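Local coordinates for origin of replication complex subunit 1B (PDB 5HH7), which belongs to the origin recognition complex of Arabidopsis and, through its BAH-PHD cassette, reads the unmodified tail of histone H3, at residues I65-L79 with E85-E97. Sequence-based numbering, arbitrary orientation.
With ZN (zinc ion), chain D; ZN (zinc ion), chain C.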
loop_
_atom_site.group_PDB
_atom_site.type_symbol
_atom_site.label_atom_id
_atom_site.label_comp_id
_atom_site.label_asym_id
_atom_site.label_seq_id
_atom_site.Cartn_x
_atom_site.Cartn_y
_atom_site.Cartn_z
ATOM N N ILE A 65 16.401 4.601 -5.811
ATOM C CA ILE A 65 15.907 3.276 -5.455
ATOM C C ILE A 65 15.444 3.210 -4.006
ATOM O O ILE A 65 15.681 4.125 -3.217
ATOM C CB ILE A 65 16.947 2.170 -5.722
ATOM C CG1 ILE A 65 18.205 2.399 -4.884
ATOM C CG2 ILE A 65 17.283 2.106 -7.205
ATOM C CD1 ILE A 65 19.215 1.276 -4.990
ATOM N N GLU A 66 14.787 2.108 -3.672
ATOM C CA GLU A 66 14.144 1.940 -2.382
ATOM C C GLU A 66 14.800 0.798 -1.618
ATOM O O GLU A 66 15.013 -0.283 -2.166
ATOM C CB GLU A 66 12.664 1.641 -2.608
ATOM C CG GLU A 66 11.864 1.328 -1.363
ATOM C CD GLU A 66 10.391 1.154 -1.677
ATOM O OE1 GLU A 66 9.957 0.001 -1.893
ATOM O OE2 GLU A 66 9.674 2.175 -1.728
ATOM N N CYS A 67 15.126 1.038 -0.354
ATOM C CA CYS A 67 15.723 -0.002 0.472
ATOM C C CYS A 67 14.669 -1.023 0.880
ATOM O O CYS A 67 13.591 -0.649 1.329
ATOM C CB CYS A 67 16.368 0.607 1.716
ATOM S SG CYS A 67 16.869 -0.629 2.911
ATOM N N ASP A 68 14.979 -2.309 0.710
ATOM C CA ASP A 68 14.064 -3.387 1.087
ATOM C C ASP A 68 13.626 -3.306 2.545
ATOM O O ASP A 68 12.518 -3.720 2.882
ATOM C CB ASP A 68 14.708 -4.759 0.858
ATOM C CG ASP A 68 14.846 -5.105 -0.606
ATOM O OD1 ASP A 68 14.208 -4.426 -1.435
ATOM O OD2 ASP A 68 15.586 -6.064 -0.921
ATOM N N ASP A 69 14.499 -2.788 3.405
ATOM C CA ASP A 69 14.246 -2.803 4.845
ATOM C C ASP A 69 13.554 -1.546 5.366
ATOM O O ASP A 69 12.430 -1.616 5.872
ATOM C CB ASP A 69 15.540 -3.067 5.625
ATOM C CG ASP A 69 15.959 -4.522 5.579
ATOM O OD1 ASP A 69 15.155 -5.347 5.099
ATOM O OD2 ASP A 69 17.081 -4.841 6.028
ATOM N N CYS A 70 14.223 -0.402 5.240
ATOM C CA CYS A 70 13.702 0.848 5.784
ATOM C C CYS A 70 12.776 1.570 4.807
ATOM O O CYS A 70 12.110 2.534 5.181
ATOM C CB CYS A 70 14.852 1.776 6.188
ATOM S SG CYS A 70 15.545 2.744 4.825
ATOM N N LEU A 71 12.750 1.106 3.559
ATOM C CA LEU A 71 11.943 1.722 2.501
ATOM C C LEU A 71 12.315 3.175 2.195
ATOM O O LEU A 71 11.545 3.900 1.570
ATOM C CB LEU A 71 10.445 1.596 2.802
ATOM C CG LEU A 71 9.894 0.171 2.806
ATOM C CD1 LEU A 71 8.389 0.174 3.045
ATOM C CD2 LEU A 71 10.230 -0.524 1.497
ATOM N N GLY A 72 13.501 3.589 2.625
ATOM C CA GLY A 72 13.987 4.922 2.323
ATOM C C GLY A 72 14.427 5.032 0.875
ATOM O O GLY A 72 14.692 4.023 0.216
ATOM N N GLY A 73 14.503 6.262 0.378
ATOM C CA GLY A 73 14.924 6.510 -0.989
ATOM C C GLY A 73 16.388 6.896 -1.075
ATOM O O GLY A 73 16.902 7.601 -0.207
ATOM N N PHE A 74 17.061 6.421 -2.118
ATOM C CA PHE A 74 18.483 6.687 -2.314
ATOM C C PHE A 74 18.812 6.845 -3.794
ATOM O O PHE A 74 18.506 5.965 -4.597
ATOM C CB PHE A 74 19.332 5.550 -1.731
ATOM C CG PHE A 74 19.110 5.309 -0.263
ATOM C CD1 PHE A 74 19.912 5.925 0.684
ATOM C CD2 PHE A 74 18.103 4.459 0.170
ATOM C CE1 PHE A 74 19.710 5.703 2.033
ATOM C CE2 PHE A 74 17.893 4.238 1.516
ATOM C CZ PHE A 74 18.697 4.862 2.450
ATOM N N HIS A 75 19.432 7.965 -4.156
ATOM C CA HIS A 75 19.943 8.140 -5.512
ATOM C C HIS A 75 21.044 7.114 -5.762
ATOM O O HIS A 75 21.875 6.868 -4.887
ATOM C CB HIS A 75 20.504 9.553 -5.708
ATOM C CG HIS A 75 19.456 10.614 -5.848
ATOM N ND1 HIS A 75 19.578 11.859 -5.271
ATOM C CD2 HIS A 75 18.276 10.623 -6.513
ATOM C CE1 HIS A 75 18.512 12.584 -5.559
ATOM N NE2 HIS A 75 17.708 11.858 -6.316
ATOM N N LEU A 76 21.044 6.515 -6.951
ATOM C CA LEU A 76 22.089 5.567 -7.331
ATOM C C LEU A 76 23.468 6.215 -7.269
ATOM O O LEU A 76 24.421 5.632 -6.751
ATOM C CB LEU A 76 21.847 5.036 -8.746
ATOM C CG LEU A 76 20.651 4.116 -8.991
ATOM C CD1 LEU A 76 20.535 3.801 -10.475
ATOM C CD2 LEU A 76 20.777 2.834 -8.179
ATOM N N LYS A 77 23.557 7.433 -7.795
ATOM C CA LYS A 77 24.821 8.155 -7.901
ATOM C C LYS A 77 25.368 8.579 -6.544
ATOM O O LYS A 77 26.494 9.062 -6.448
ATOM C CB LYS A 77 24.630 9.407 -8.751
ATOM C CG LYS A 77 23.788 10.466 -8.057
ATOM C CD LYS A 77 23.927 11.817 -8.726
ATOM C CE LYS A 77 23.375 12.920 -7.840
ATOM N NZ LYS A 77 24.080 12.997 -6.532
ATOM N N CYS A 78 24.565 8.413 -5.499
ATOM C CA CYS A 78 24.941 8.903 -4.179
ATOM C C CYS A 78 25.341 7.785 -3.227
ATOM O O CYS A 78 25.795 8.041 -2.110
ATOM C CB CYS A 78 23.815 9.749 -3.593
ATOM S SG CYS A 78 23.482 11.222 -4.577
ATOM N N LEU A 79 25.188 6.547 -3.681
ATOM C CA LEU A 79 25.644 5.398 -2.911
ATOM C C LEU A 79 27.175 5.381 -2.868
ATOM O O LEU A 79 27.834 6.038 -3.675
ATOM C CB LEU A 79 25.105 4.102 -3.520
ATOM C CG LEU A 79 23.585 4.061 -3.712
ATOM C CD1 LEU A 79 23.135 2.749 -4.325
ATOM C CD2 LEU A 79 22.875 4.302 -2.396
ATOM N N GLU A 85 23.398 1.222 -12.358
ATOM C CA GLU A 85 22.093 0.653 -12.655
ATOM C C GLU A 85 21.332 0.306 -11.382
ATOM O O GLU A 85 21.930 0.109 -10.324
ATOM C CB GLU A 85 22.258 -0.608 -13.505
ATOM C CG GLU A 85 23.130 -0.410 -14.730
ATOM C CD GLU A 85 22.497 0.519 -15.742
ATOM O OE1 GLU A 85 21.251 0.548 -15.820
ATOM O OE2 GLU A 85 23.241 1.222 -16.456
ATOM N N VAL A 86 20.008 0.244 -11.489
ATOM C CA VAL A 86 19.182 -0.250 -10.400
ATOM C C VAL A 86 19.532 -1.711 -10.163
ATOM O O VAL A 86 19.474 -2.518 -11.090
ATOM C CB VAL A 86 17.684 -0.156 -10.737
ATOM C CG1 VAL A 86 16.852 -0.862 -9.674
ATOM C CG2 VAL A 86 17.259 1.297 -10.882
ATOM N N PRO A 87 19.924 -2.054 -8.927
ATOM C CA PRO A 87 20.233 -3.452 -8.612
ATOM C C PRO A 87 19.017 -4.359 -8.767
ATOM O O PRO A 87 17.908 -4.005 -8.360
ATOM C CB PRO A 87 20.681 -3.396 -7.145
ATOM C CG PRO A 87 20.183 -2.082 -6.626
ATOM C CD PRO A 87 20.200 -1.156 -7.794
ATOM N N GLU A 88 19.237 -5.522 -9.369
ATOM C CA GLU A 88 18.194 -6.528 -9.510
ATOM C C GLU A 88 18.072 -7.300 -8.201
ATOM O O GLU A 88 19.076 -7.636 -7.576
ATOM C CB GLU A 88 18.541 -7.477 -10.663
ATOM C CG GLU A 88 17.492 -8.537 -10.960
ATOM C CD GLU A 88 17.875 -9.417 -12.138
ATOM O OE1 GLU A 88 19.072 -9.754 -12.270
ATOM O OE2 GLU A 88 16.981 -9.762 -12.938
ATOM N N GLY A 89 16.841 -7.563 -7.773
ATOM C CA GLY A 89 16.614 -8.349 -6.573
ATOM C C GLY A 89 16.902 -7.616 -5.275
ATOM O O GLY A 89 16.743 -6.397 -5.190
ATOM N N ASP A 90 17.334 -8.370 -4.267
ATOM C CA ASP A 90 17.505 -7.853 -2.910
ATOM C C ASP A 90 18.498 -6.698 -2.820
ATOM O O ASP A 90 19.586 -6.751 -3.393
ATOM C CB ASP A 90 17.948 -8.968 -1.956
ATOM C CG ASP A 90 16.944 -10.104 -1.870
ATOM O OD1 ASP A 90 15.829 -9.965 -2.410
ATOM O OD2 ASP A 90 17.275 -11.139 -1.251
ATOM N N TRP A 91 18.115 -5.657 -2.089
ATOM C CA TRP A 91 19.026 -4.555 -1.807
ATOM C C TRP A 91 18.609 -3.810 -0.550
ATOM O O TRP A 91 17.443 -3.458 -0.388
ATOM C CB TRP A 91 19.103 -3.579 -2.982
ATOM C CG TRP A 91 20.091 -2.467 -2.756
ATOM C CD1 TRP A 91 21.431 -2.493 -3.021
ATOM C CD2 TRP A 91 19.816 -1.171 -2.207
ATOM N NE1 TRP A 91 22.006 -1.293 -2.675
ATOM C CE2 TRP A 91 21.037 -0.465 -2.174
ATOM C CE3 TRP A 91 18.658 -0.540 -1.745
ATOM C CZ2 TRP A 91 21.132 0.840 -1.696
ATOM C CZ3 TRP A 91 18.754 0.757 -1.270
ATOM C CH2 TRP A 91 19.983 1.433 -1.251
ATOM N N ILE A 92 19.568 -3.587 0.341
ATOM C CA ILE A 92 19.350 -2.727 1.496
ATOM C C ILE A 92 20.434 -1.664 1.541
ATOM O O ILE A 92 21.528 -1.852 1.007
ATOM C CB ILE A 92 19.336 -3.512 2.823
ATOM C CG1 ILE A 92 20.686 -4.188 3.066
ATOM C CG2 ILE A 92 18.203 -4.530 2.830
ATOM C CD1 ILE A 92 20.807 -4.830 4.434
ATOM N N CYS A 93 20.128 -0.542 2.179
ATOM C CA CYS A 93 21.059 0.573 2.211
ATOM C C CYS A 93 22.135 0.365 3.271
ATOM O O CYS A 93 22.099 -0.607 4.026
ATOM C CB CYS A 93 20.315 1.870 2.484
ATOM S SG CYS A 93 19.866 2.071 4.208
ATOM N N GLN A 94 23.085 1.293 3.322
ATOM C CA GLN A 94 24.213 1.200 4.242
ATOM C C GLN A 94 23.786 1.260 5.706
ATOM O O GLN A 94 24.387 0.608 6.559
ATOM C CB GLN A 94 25.233 2.301 3.947
ATOM C CG GLN A 94 24.638 3.697 3.877
ATOM C CD GLN A 94 24.760 4.313 2.498
ATOM O OE1 GLN A 94 24.566 3.641 1.484
ATOM N NE2 GLN A 94 25.093 5.598 2.453
ATOM N N PHE A 95 22.750 2.041 5.992
ATOM C CA PHE A 95 22.278 2.201 7.362
ATOM C C PHE A 95 21.656 0.915 7.895
ATOM O O PHE A 95 21.850 0.561 9.056
ATOM C CB PHE A 95 21.287 3.361 7.460
ATOM C CG PHE A 95 21.878 4.688 7.090
ATOM C CD1 PHE A 95 22.744 5.337 7.954
ATOM C CD2 PHE A 95 21.576 5.282 5.877
ATOM C CE1 PHE A 95 23.296 6.556 7.617
ATOM C CE2 PHE A 95 22.125 6.502 5.534
ATOM C CZ PHE A 95 22.985 7.140 6.406
ATOM N N CYS A 96 20.913 0.218 7.043
ATOM C CA CYS A 96 20.312 -1.051 7.434
ATOM C C CYS A 96 21.338 -2.178 7.418
ATOM O O CYS A 96 21.174 -3.188 8.100
ATOM C CB CYS A 96 19.116 -1.382 6.543
ATOM S SG CYS A 96 17.644 -0.438 6.971
ATOM N N GLU A 97 22.398 -1.996 6.634
ATOM C CA GLU A 97 23.532 -2.915 6.636
ATOM C C GLU A 97 24.189 -2.930 8.016
ATOM O O GLU A 97 24.417 -3.991 8.602
ATOM C CB GLU A 97 24.554 -2.491 5.577
ATOM C CG GLU A 97 24.616 -3.398 4.360
ATOM C CD GLU A 97 25.240 -2.720 3.151
ATOM O OE1 GLU A 97 26.125 -1.854 3.332
ATOM O OE2 GLU A 97 24.836 -3.054 2.019
HETATM ZN ZN ZN D . 17.557 1.014 4.765
HETATM ZN ZN ZN C . 21.129 11.718 -3.192
#
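Cys-67 and Cys-70 meet Cys-93 and Cys-96 around a shared zinc ion, the cross-linked core of the PHD finger, where the hairpin of strands 64-66 and 73-75 packs against the loop leading into helix 94-98. Cys-67 SG also accepts the backbone N-H of Cys-93 (3.3 Å), besides those of Asp-69 and Cys-70. One residue on from Cys-67, Asp-68 clasps Trp-91 at both ends of its backbone: Asp-68 N donates to Trp-91 O (2.9 Å), while Trp-91 N reaches Asp-68 OD2 (2.8 Å) from above the carboxylate plane. CG anti to the backbone N (chi1 -177°) sends the indole edge-first against Cys-67 and Phe-74, the latter in an offset edge-to-face pair, planes at 69°. Ile-65 CD1 sits squarely over its six-membered ring, 3.5 Å from the centroid, and also meets Pro-87 CD (3.8 Å); Ile-65 CG2 touches Val-86 CG2 (3.8 Å). Cys-93 CB lies over a Phe-74 face, 3.8 Å from the centroid. Trp-91, Pro-87 and Val-86 also pack on the bound peptide. Metal ligation thus fixes the cysteine loops, the N-H donors around Cys-67 SG probably temper its thiolate charge, and apolar packing probably helps to hold the peptide-facing side of residues 86-91 in place.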